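Local coordinates for aspartate aminotransferase (Rhodobacter sphaeroides, PDB 3NRA), which probably catalyses the pyridoxal 5'-phosphate-dependent transfer of an amino group from L-aspartate to 2-oxoglutarate, giving oxaloacetate and L-glutamate, at residues S338-L344 / D378-F384. Where two conformers were deposited one is given. Residue numbers count along the deposited sequence, not the author numbering.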
loop_
_atom_site.group_PDB
_atom_site.type_symbol
_atom_site.label_atom_id
_atom_site.label_comp_id
_atom_site.label_asym_id
_atom_site.label_seq_id
_atom_site.Cartn_x
_atom_site.Cartn_y
_atom_site.Cartn_z
ATOM N N SER B 338 10.584 20.551 -5.964
ATOM C CA SER B 338 10.860 20.709 -7.396
ATOM C C SER B 338 9.591 20.931 -8.249
ATOM O O SER B 338 9.547 20.501 -9.420
ATOM C CB SER B 338 11.624 19.486 -7.909
ATOM O OG SER B 338 12.639 19.118 -7.001
ATOM N N TYR B 339 8.583 21.626 -7.687
ATOM C CA TYR B 339 7.387 22.007 -8.446
ATOM C C TYR B 339 7.348 23.508 -8.811
ATOM O O TYR B 339 7.668 24.357 -7.993
ATOM C CB TYR B 339 6.144 21.648 -7.680
ATOM C CG TYR B 339 5.990 20.172 -7.487
ATOM C CD1 TYR B 339 5.980 19.294 -8.589
ATOM C CD2 TYR B 339 5.850 19.629 -6.211
ATOM C CE1 TYR B 339 5.834 17.928 -8.414
ATOM C CE2 TYR B 339 5.713 18.266 -6.032
ATOM C CZ TYR B 339 5.713 17.416 -7.147
ATOM O OH TYR B 339 5.600 16.056 -6.975
ATOM N N LEU B 340 7.025 23.795 -10.076
ATOM C CA LEU B 340 6.632 25.121 -10.534
ATOM C C LEU B 340 5.192 25.057 -11.058
ATOM O O LEU B 340 4.806 24.098 -11.766
ATOM C CB LEU B 340 7.517 25.591 -11.664
ATOM C CG LEU B 340 8.903 26.148 -11.411
ATOM C CD1 LEU B 340 9.798 25.899 -12.666
ATOM C CD2 LEU B 340 8.844 27.610 -11.100
ATOM N N PHE B 341 4.435 26.103 -10.787
ATOM C CA PHE B 341 3.041 26.165 -11.142
ATOM C C PHE B 341 2.733 27.494 -11.881
ATOM O O PHE B 341 2.112 28.390 -11.328
ATOM C CB PHE B 341 2.241 26.025 -9.860
ATOM C CG PHE B 341 0.815 25.662 -10.054
ATOM C CD1 PHE B 341 0.457 24.523 -10.767
ATOM C CD2 PHE B 341 -0.183 26.399 -9.429
ATOM C CE1 PHE B 341 -0.853 24.158 -10.890
ATOM C CE2 PHE B 341 -1.505 26.037 -9.569
ATOM C CZ PHE B 341 -1.835 24.900 -10.294
ATOM N N PRO B 342 3.181 27.614 -13.145
ATOM C CA PRO B 342 2.900 28.816 -13.891
ATOM C C PRO B 342 1.423 28.980 -14.270
ATOM O O PRO B 342 0.766 28.008 -14.640
ATOM C CB PRO B 342 3.764 28.660 -15.135
ATOM C CG PRO B 342 4.012 27.252 -15.243
ATOM C CD PRO B 342 4.151 26.785 -13.849
ATOM N N ARG B 343 0.914 30.200 -14.105
ATOM C CA ARG B 343 -0.408 30.583 -14.574
ATOM C C ARG B 343 -0.259 31.153 -15.958
ATOM O O ARG B 343 0.442 32.140 -16.154
ATOM C CB ARG B 343 -1.022 31.629 -13.643
ATOM C CG ARG B 343 -2.497 31.846 -13.867
ATOM C CD ARG B 343 -3.077 32.905 -12.934
ATOM N NE ARG B 343 -2.430 34.201 -13.152
ATOM C CZ ARG B 343 -2.747 35.321 -12.523
ATOM N NH1 ARG B 343 -3.732 35.358 -11.622
ATOM N NH2 ARG B 343 -2.081 36.411 -12.794
ATOM N N LEU B 344 -0.926 30.530 -16.928
ATOM C CA LEU B 344 -0.783 30.894 -18.329
ATOM C C LEU B 344 -1.801 31.978 -18.704
ATOM O O LEU B 344 -2.859 32.081 -18.072
ATOM C CB LEU B 344 -0.998 29.644 -19.214
ATOM C CG LEU B 344 -0.099 28.437 -18.927
ATOM C CD1 LEU B 344 -0.343 27.337 -19.931
ATOM C CD2 LEU B 344 1.398 28.848 -18.917
ATOM N N ASP B 378 -6.288 27.370 -15.405
ATOM C CA ASP B 378 -5.371 27.963 -16.405
ATOM C C ASP B 378 -3.901 27.908 -15.994
ATOM O O ASP B 378 -3.057 28.452 -16.680
ATOM C CB ASP B 378 -5.807 29.407 -16.833
ATOM C CG ASP B 378 -5.860 30.399 -15.673
ATOM O OD1 ASP B 378 -5.612 30.020 -14.494
ATOM O OD2 ASP B 378 -6.191 31.576 -15.952
ATOM N N SER B 379 -3.605 27.177 -14.908
ATOM C CA SER B 379 -2.219 26.822 -14.541
ATOM C C SER B 379 -1.862 25.387 -14.934
ATOM O O SER B 379 -2.732 24.579 -15.159
ATOM C CB SER B 379 -2.018 27.036 -13.034
ATOM O OG SER B 379 -2.232 28.417 -12.719
ATOM N N VAL B 380 -0.557 25.115 -15.056
ATOM C CA VAL B 380 -0.048 23.770 -15.221
ATOM C C VAL B 380 1.102 23.558 -14.236
ATOM O O VAL B 380 1.762 24.519 -13.846
ATOM C CB VAL B 380 0.470 23.507 -16.671
ATOM C CG1 VAL B 380 -0.696 23.620 -17.695
ATOM C CG2 VAL B 380 1.655 24.480 -17.039
ATOM N N ARG B 381 1.289 22.313 -13.781
ATOM C CA ARG B 381 2.388 21.997 -12.881
ATOM C C ARG B 381 3.522 21.331 -13.657
ATOM O O ARG B 381 3.278 20.480 -14.514
ATOM C CB ARG B 381 1.945 21.082 -11.738
ATOM C CG ARG B 381 2.884 21.123 -10.560
ATOM C CD ARG B 381 2.687 19.998 -9.621
ATOM N NE ARG B 381 2.989 18.711 -10.265
ATOM C CZ ARG B 381 2.684 17.518 -9.762
ATOM N NH1 ARG B 381 2.123 17.411 -8.570
ATOM N NH2 ARG B 381 3.006 16.407 -10.445
ATOM N N LEU B 382 4.756 21.738 -13.328
ATOM C CA LEU B 382 5.963 21.114 -13.814
ATOM C C LEU B 382 6.713 20.561 -12.643
ATOM O O LEU B 382 6.932 21.265 -11.681
ATOM C CB LEU B 382 6.831 22.143 -14.516
ATOM C CG LEU B 382 6.444 22.502 -15.959
ATOM C CD1 LEU B 382 5.176 23.295 -15.990
ATOM C CD2 LEU B 382 7.586 23.280 -16.652
ATOM N N ASN B 383 7.138 19.310 -12.724
ATOM C CA ASN B 383 8.183 18.828 -11.834
ATOM C C ASN B 383 9.520 19.019 -12.543
ATOM O O ASN B 383 9.803 18.334 -13.532
ATOM C CB ASN B 383 7.954 17.345 -11.441
ATOM C CG ASN B 383 9.029 16.812 -10.479
ATOM O OD1 ASN B 383 10.214 17.109 -10.631
ATOM N ND2 ASN B 383 8.607 16.001 -9.497
ATOM N N PHE B 384 10.344 19.934 -12.035
ATOM C CA PHE B 384 11.592 20.288 -12.707
ATOM C C PHE B 384 12.834 19.546 -12.196
ATOM O O PHE B 384 13.957 19.908 -12.550
ATOM C CB PHE B 384 11.816 21.836 -12.720
ATOM C CG PHE B 384 11.978 22.461 -11.359
ATOM C CD1 PHE B 384 13.232 22.556 -10.759
ATOM C CD2 PHE B 384 10.886 23.037 -10.715
ATOM C CE1 PHE B 384 13.389 23.182 -9.500
ATOM C CE2 PHE B 384 11.028 23.655 -9.496
ATOM C CZ PHE B 384 12.301 23.726 -8.877
HETATM O O HOH W 1 5.940 14.576 -9.062
HETATM O O HOH W 2 -0.364 29.391 -11.018
HETATM O O HOH W 3 -5.702 32.385 -18.599
#
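Five backbone hydrogen bonds join 338-344 to 378-384 as an antiparallel ladder. At its centre Leu340 and Leu382 form a hydrogen-bonded pair, Leu382 N to Leu340 O at 2.8 Å and Leu340 N to Leu382 O at 3.0 Å. Phe384 N to Ser338 O (2.8 Å) extends the ladder one way; Val380 N to Pro342 O (3.2 Å) and Leu344 N to Asp378 O (3.0 Å) extend it the other. Pro342 has no amide hydrogen, so its N stands 3.5 Å from Val380 O without a bond; Val380 O receives a CA-H...O contact from Phe341 CA (3.4 Å), one of several along the ladder. Waters bridge Tyr339 OH to Asn383 ND2, Phe341 O to Ser379 OG, and Leu344 O to Asp378 OD2; Asn383 OD1 is hydrogen-bonded to Ser385 N.

On the face bearing Tyr339 and Asn383, a non-hydrogen-bonded pair, the guanidinium of Arg381 lies over the Tyr339 ring, with Tyr339 CE1 3.5 Å from Arg381 CZ, while Arg381 NH1 hydrogen-bonds to Asn190 OD1. Further along, Ser379 CB sits 3.7 Å from the centroid of the Phe341 ring in a CH-pi contact. The face of Leu340 and Leu382 is apolar: Leu340 CD1 meets Phe384 CD2 at 3.6 Å, and Pro342 CG touches Val380 CG2 at 4.1 Å. Helix 304-324 covers Leu340 and Phe384.

Strand 339-340 edges the small mixed sheet within this chain, and strand 380-383 links it to strand 364-368. This is the small-domain sheet of a fold-type I aminotransferase, here reaching the cofactor site: Tyr339 OH hydrogen-bonds NZ of the pyridoxal-phosphate-modified Lys253.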